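Sensor protein (Geobacter sulfurreducens, PDB 3H7M) probably acts as a membrane-bound sensor histidine kinase, the part described here being its sensor domain, which resembles periplasmic solute-binding proteins. Local coordinates at residues A[12-25]-A[67-79]. Residues are numbered along the deposited sequence; the frame is centred on the assembly and turned at random.
Sequences TIVVGGDRDYPPYE and KSGRVDVLQGISW
V14 and D72 bind each other at the start of a short parallel pairing of strand 13-18 with 73-74, before the chain turns a corner at Q75 and G76. OD2 of D72 accepts V14 N at 2.7 Å on its anti side, while V14 O takes D72 N in return, so the two residues grip each other doubly. Next along, G16 N reaches V73 O at 2.6 Å, almost in line with the carbonyl, and G16 O receives a weak bond from Q75 N. CD2 of L74 lies 3.7 Å from CA of G16, where a side chain would clash. On the face bearing V15 and V73, CG1 of V15 meets CG of Q75 at 3.6 Å. The side chains of E25 and Q75 run antiparallel past one another, their carboxylate and amide planes 24° apart, and NE2 of Q75 donates to OE1 of E25 (2.7 Å) from above the carboxylate plane. CG of E25 sits between its backbone N and carbonyl carbon (chi1 54°), and the extended chain beyond it carries the carboxylate to Q75. With an alanine here in place of Q75, E25 OE1 would probably lose this amide donor and T41 its acceptor, and a gap would open beside CG1 of V15. Behind this pair, N37 also donates to E25 OE1, and T41 bonds Q75 OE1. In this fold, resembling periplasmic binding proteins, strand 13-18 lies between 52-57 and 73-78, with helix 36-48 packed against Q75.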
loop_
_atom_site.group_PDB
_atom_site.type_symbol
_atom_site.label_atom_id
_atom_site.label_comp_id
_atom_site.label_asym_id
_atom_site.label_seq_id
_atom_site.Cartn_x
_atom_site.Cartn_y
_atom_site.Cartn_z
ATOM N N THR A 12 -16.751 18.382 0.454
ATOM C CA THR A 12 -16.409 16.966 0.344
ATOM C C THR A 12 -14.934 16.707 0.053
ATOM O O THR A 12 -14.372 17.241 -0.910
ATOM C CB THR A 12 -17.219 16.278 -0.771
ATOM O OG1 THR A 12 -18.562 16.061 -0.320
ATOM C CG2 THR A 12 -16.576 14.937 -1.157
ATOM N N ILE A 13 -14.307 15.893 0.896
ATOM C CA ILE A 13 -12.906 15.542 0.688
ATOM C C ILE A 13 -12.879 14.290 -0.179
ATOM O O ILE A 13 -13.565 13.296 0.114
ATOM C CB ILE A 13 -12.179 15.241 2.006
ATOM C CG1 ILE A 13 -11.989 16.529 2.796
ATOM C CG2 ILE A 13 -10.825 14.625 1.731
ATOM C CD1 ILE A 13 -13.269 17.051 3.381
ATOM N N VAL A 14 -12.104 14.352 -1.254
ATOM C CA VAL A 14 -11.996 13.227 -2.165
ATOM C C VAL A 14 -10.780 12.399 -1.830
ATOM O O VAL A 14 -9.651 12.893 -1.857
ATOM C CB VAL A 14 -11.907 13.688 -3.602
ATOM C CG1 VAL A 14 -11.645 12.498 -4.514
ATOM C CG2 VAL A 14 -13.212 14.345 -3.975
ATOM N N VAL A 15 -11.029 11.129 -1.529
ATOM C CA VAL A 15 -9.978 10.211 -1.129
ATOM C C VAL A 15 -9.475 9.271 -2.212
ATOM O O VAL A 15 -10.223 8.441 -2.754
ATOM C CB VAL A 15 -10.427 9.368 0.064
ATOM C CG1 VAL A 15 -9.217 8.674 0.675
ATOM C CG2 VAL A 15 -11.129 10.255 1.079
ATOM N N GLY A 16 -8.188 9.407 -2.511
ATOM C CA GLY A 16 -7.586 8.565 -3.519
ATOM C C GLY A 16 -6.968 7.329 -2.893
ATOM O O GLY A 16 -6.662 7.307 -1.694
ATOM N N GLY A 17 -6.788 6.296 -3.707
ATOM C CA GLY A 17 -6.189 5.065 -3.224
ATOM C C GLY A 17 -6.117 4.069 -4.352
ATOM O O GLY A 17 -6.623 4.327 -5.450
ATOM N N ASP A 18 -5.487 2.935 -4.089
ATOM C CA ASP A 18 -5.350 1.883 -5.090
ATOM C C ASP A 18 -6.611 1.016 -5.074
ATOM O O ASP A 18 -7.061 0.591 -4.017
ATOM C CB ASP A 18 -4.126 1.024 -4.767
ATOM C CG ASP A 18 -3.770 0.049 -5.880
ATOM O OD1 ASP A 18 -4.680 -0.489 -6.543
ATOM O OD2 ASP A 18 -2.564 -0.198 -6.075
ATOM N N ARG A 19 -7.173 0.758 -6.250
ATOM C CA ARG A 19 -8.371 -0.070 -6.359
ATOM C C ARG A 19 -8.050 -1.556 -6.121
ATOM O O ARG A 19 -8.959 -2.362 -5.887
ATOM C CB ARG A 19 -9.027 0.145 -7.734
ATOM C CG ARG A 19 -8.791 -0.951 -8.760
ATOM C CD ARG A 19 -9.141 -0.513 -10.202
ATOM N NE ARG A 19 -10.561 -0.240 -10.441
ATOM C CZ ARG A 19 -11.563 -1.093 -10.211
ATOM N NH1 ARG A 19 -11.335 -2.312 -9.716
ATOM N NH2 ARG A 19 -12.808 -0.729 -10.494
ATOM N N ASP A 20 -6.757 -1.896 -6.130
ATOM C CA ASP A 20 -6.291 -3.276 -5.931
ATOM C C ASP A 20 -5.129 -3.473 -4.945
ATOM O O ASP A 20 -4.062 -3.961 -5.334
ATOM C CB ASP A 20 -5.866 -3.881 -7.269
ATOM C CG ASP A 20 -7.038 -4.251 -8.138
ATOM O OD1 ASP A 20 -7.857 -5.084 -7.700
ATOM O OD2 ASP A 20 -7.142 -3.714 -9.260
ATOM N N TYR A 21 -5.333 -3.122 -3.677
ATOM C CA TYR A 21 -4.279 -3.280 -2.685
ATOM C C TYR A 21 -4.840 -3.844 -1.369
ATOM O O TYR A 21 -4.715 -3.225 -0.316
ATOM C CB TYR A 21 -3.593 -1.922 -2.427
ATOM C CG TYR A 21 -2.118 -2.016 -2.079
ATOM C CD1 TYR A 21 -1.182 -2.354 -3.057
ATOM C CD2 TYR A 21 -1.662 -1.815 -0.763
ATOM C CE1 TYR A 21 0.170 -2.498 -2.750
ATOM C CE2 TYR A 21 -0.311 -1.964 -0.440
ATOM C CZ TYR A 21 0.602 -2.309 -1.447
ATOM O OH TYR A 21 1.943 -2.483 -1.174
ATOM N N PRO A 22 -5.476 -5.025 -1.414
ATOM C CA PRO A 22 -6.029 -5.615 -0.196
ATOM C C PRO A 22 -4.937 -6.123 0.712
ATOM O O PRO A 22 -3.872 -6.506 0.265
ATOM C CB PRO A 22 -6.899 -6.749 -0.729
ATOM C CG PRO A 22 -6.129 -7.190 -1.925
ATOM C CD PRO A 22 -5.809 -5.863 -2.577
ATOM N N PRO A 23 -5.190 -6.143 2.013
ATOM C CA PRO A 23 -6.408 -5.732 2.704
ATOM C C PRO A 23 -6.449 -4.254 3.082
ATOM O O PRO A 23 -7.339 -3.849 3.826
ATOM C CB PRO A 23 -6.371 -6.607 3.934
ATOM C CG PRO A 23 -4.938 -6.532 4.291
ATOM C CD PRO A 23 -4.258 -6.771 2.960
ATOM N N TYR A 24 -5.501 -3.452 2.592
ATOM C CA TYR A 24 -5.477 -2.036 2.936
ATOM C C TYR A 24 -6.577 -1.251 2.271
ATOM O O TYR A 24 -7.296 -0.503 2.935
ATOM C CB TYR A 24 -4.125 -1.415 2.600
ATOM C CG TYR A 24 -3.000 -2.055 3.382
ATOM C CD1 TYR A 24 -3.038 -2.107 4.762
ATOM C CD2 TYR A 24 -1.935 -2.672 2.735
ATOM C CE1 TYR A 24 -2.044 -2.764 5.490
ATOM C CE2 TYR A 24 -0.943 -3.335 3.454
ATOM C CZ TYR A 24 -1.004 -3.376 4.824
ATOM O OH TYR A 24 -0.006 -4.018 5.530
ATOM N N GLU A 25 -6.702 -1.412 0.961
ATOM C CA GLU A 25 -7.741 -0.724 0.214
ATOM C C GLU A 25 -8.046 -1.445 -1.085
ATOM O O GLU A 25 -7.135 -1.939 -1.758
ATOM C CB GLU A 25 -7.338 0.728 -0.080
ATOM C CG GLU A 25 -5.998 0.904 -0.778
ATOM C CD GLU A 25 -5.557 2.352 -0.802
ATOM O OE1 GLU A 25 -5.964 3.089 0.114
ATOM O OE2 GLU A 25 -4.793 2.754 -1.712
ATOM N N LYS A 67 -1.303 15.547 -6.671
ATOM C CA LYS A 67 -0.747 16.829 -7.097
ATOM C C LYS A 67 -1.706 17.512 -8.076
ATOM O O LYS A 67 -1.938 18.722 -8.009
ATOM C CB LYS A 67 0.621 16.612 -7.753
ATOM C CG LYS A 67 1.732 16.269 -6.759
ATOM C CD LYS A 67 2.836 15.408 -7.384
ATOM C CE LYS A 67 3.661 16.157 -8.424
ATOM N NZ LYS A 67 4.660 15.256 -9.079
ATOM N N SER A 68 -2.276 16.714 -8.971
ATOM C CA SER A 68 -3.209 17.208 -9.969
ATOM C C SER A 68 -4.448 17.778 -9.301
ATOM O O SER A 68 -5.206 18.522 -9.922
ATOM C CB SER A 68 -3.610 16.074 -10.915
ATOM O OG SER A 68 -4.614 16.489 -11.825
ATOM N N GLY A 69 -4.652 17.425 -8.033
ATOM C CA GLY A 69 -5.813 17.910 -7.303
ATOM C C GLY A 69 -7.106 17.161 -7.609
ATOM O O GLY A 69 -8.170 17.524 -7.104
ATOM N N ARG A 70 -7.025 16.118 -8.435
ATOM C CA ARG A 70 -8.200 15.321 -8.796
ATOM C C ARG A 70 -8.764 14.671 -7.541
ATOM O O ARG A 70 -9.948 14.333 -7.479
ATOM C CB ARG A 70 -7.819 14.242 -9.809
ATOM C CG ARG A 70 -7.157 14.784 -11.056
ATOM C CD ARG A 70 -6.796 13.673 -12.008
ATOM N NE ARG A 70 -6.289 14.206 -13.265
ATOM C CZ ARG A 70 -6.268 13.524 -14.405
ATOM N NH1 ARG A 70 -6.729 12.278 -14.443
ATOM N NH2 ARG A 70 -5.799 14.088 -15.511
ATOM N N VAL A 71 -7.894 14.483 -6.552
ATOM C CA VAL A 71 -8.272 13.918 -5.267
ATOM C C VAL A 71 -7.573 14.775 -4.234
ATOM O O VAL A 71 -6.535 15.370 -4.510
ATOM C CB VAL A 71 -7.818 12.457 -5.111
ATOM C CG1 VAL A 71 -8.321 11.651 -6.284
ATOM C CG2 VAL A 71 -6.298 12.372 -4.991
ATOM N N ASP A 72 -8.115 14.824 -3.032
ATOM C CA ASP A 72 -7.514 15.671 -2.032
ATOM C C ASP A 72 -6.546 14.994 -1.089
ATOM O O ASP A 72 -5.787 15.667 -0.397
ATOM C CB ASP A 72 -8.633 16.356 -1.260
ATOM C CG ASP A 72 -9.679 16.954 -2.190
ATOM O OD1 ASP A 72 -9.308 17.805 -3.032
ATOM O OD2 ASP A 72 -10.866 16.569 -2.087
ATOM N N VAL A 73 -6.547 13.667 -1.079
ATOM C CA VAL A 73 -5.679 12.919 -0.174
ATOM C C VAL A 73 -5.570 11.438 -0.535
ATOM O O VAL A 73 -6.473 10.859 -1.157
ATOM C CB VAL A 73 -6.217 13.026 1.266
ATOM C CG1 VAL A 73 -7.677 12.623 1.293
ATOM C CG2 VAL A 73 -5.414 12.151 2.203
ATOM N N LEU A 74 -4.459 10.832 -0.141
ATOM C CA LEU A 74 -4.241 9.420 -0.387
ATOM C C LEU A 74 -4.214 8.815 0.995
ATOM O O LEU A 74 -3.437 9.258 1.852
ATOM C CB LEU A 74 -2.914 9.185 -1.107
ATOM C CG LEU A 74 -2.792 9.831 -2.494
ATOM C CD1 LEU A 74 -1.525 9.329 -3.141
ATOM C CD2 LEU A 74 -3.989 9.498 -3.378
ATOM N N GLN A 75 -5.076 7.820 1.212
ATOM C CA GLN A 75 -5.192 7.171 2.521
ATOM C C GLN A 75 -4.118 6.167 2.846
ATOM O O GLN A 75 -3.915 5.834 4.003
ATOM C CB GLN A 75 -6.560 6.482 2.670
ATOM C CG GLN A 75 -7.125 5.872 1.382
ATOM C CD GLN A 75 -8.327 4.962 1.613
ATOM O OE1 GLN A 75 -9.158 5.197 2.496
ATOM N NE2 GLN A 75 -8.429 3.922 0.796
ATOM N N GLY A 76 -3.422 5.675 1.829
ATOM C CA GLY A 76 -2.402 4.678 2.093
ATOM C C GLY A 76 -1.185 4.746 1.202
ATOM O O GLY A 76 -1.157 4.161 0.118
ATOM N N ILE A 77 -0.164 5.450 1.662
ATOM C CA ILE A 77 1.033 5.569 0.874
ATOM C C ILE A 77 2.261 5.503 1.754
ATOM O O ILE A 77 2.290 6.046 2.865
ATOM C CB ILE A 77 1.026 6.859 0.072
ATOM C CG1 ILE A 77 2.333 6.985 -0.707
ATOM C CG2 ILE A 77 0.826 8.038 0.999
ATOM C CD1 ILE A 77 2.360 8.155 -1.661
ATOM N N SER A 78 3.262 4.791 1.251
ATOM C CA SER A 78 4.516 4.607 1.960
ATOM C C SER A 78 5.390 5.852 1.872
ATOM O O SER A 78 5.459 6.504 0.837
ATOM C CB SER A 78 5.268 3.404 1.386
ATOM O OG SER A 78 4.697 2.182 1.821
ATOM N N TRP A 79 6.051 6.177 2.972
ATOM C CA TRP A 79 6.928 7.332 3.024
ATOM C C TRP A 79 8.288 7.051 2.386
ATOM O O TRP A 79 8.779 5.911 2.423
ATOM C CB TRP A 79 7.156 7.752 4.482
ATOM C CG TRP A 79 8.014 8.985 4.605
ATOM C CD1 TRP A 79 7.598 10.288 4.545
ATOM C CD2 TRP A 79 9.440 9.027 4.714
ATOM N NE1 TRP A 79 8.679 11.134 4.602
ATOM C CE2 TRP A 79 9.822 10.385 4.706
ATOM C CE3 TRP A 79 10.436 8.046 4.812
ATOM C CZ2 TRP A 79 11.155 10.786 4.794
ATOM C CZ3 TRP A 79 11.761 8.447 4.901
ATOM C CH2 TRP A 79 12.107 9.806 4.891
HETATM O O HOH W 1 -3.721 5.342 -0.578
#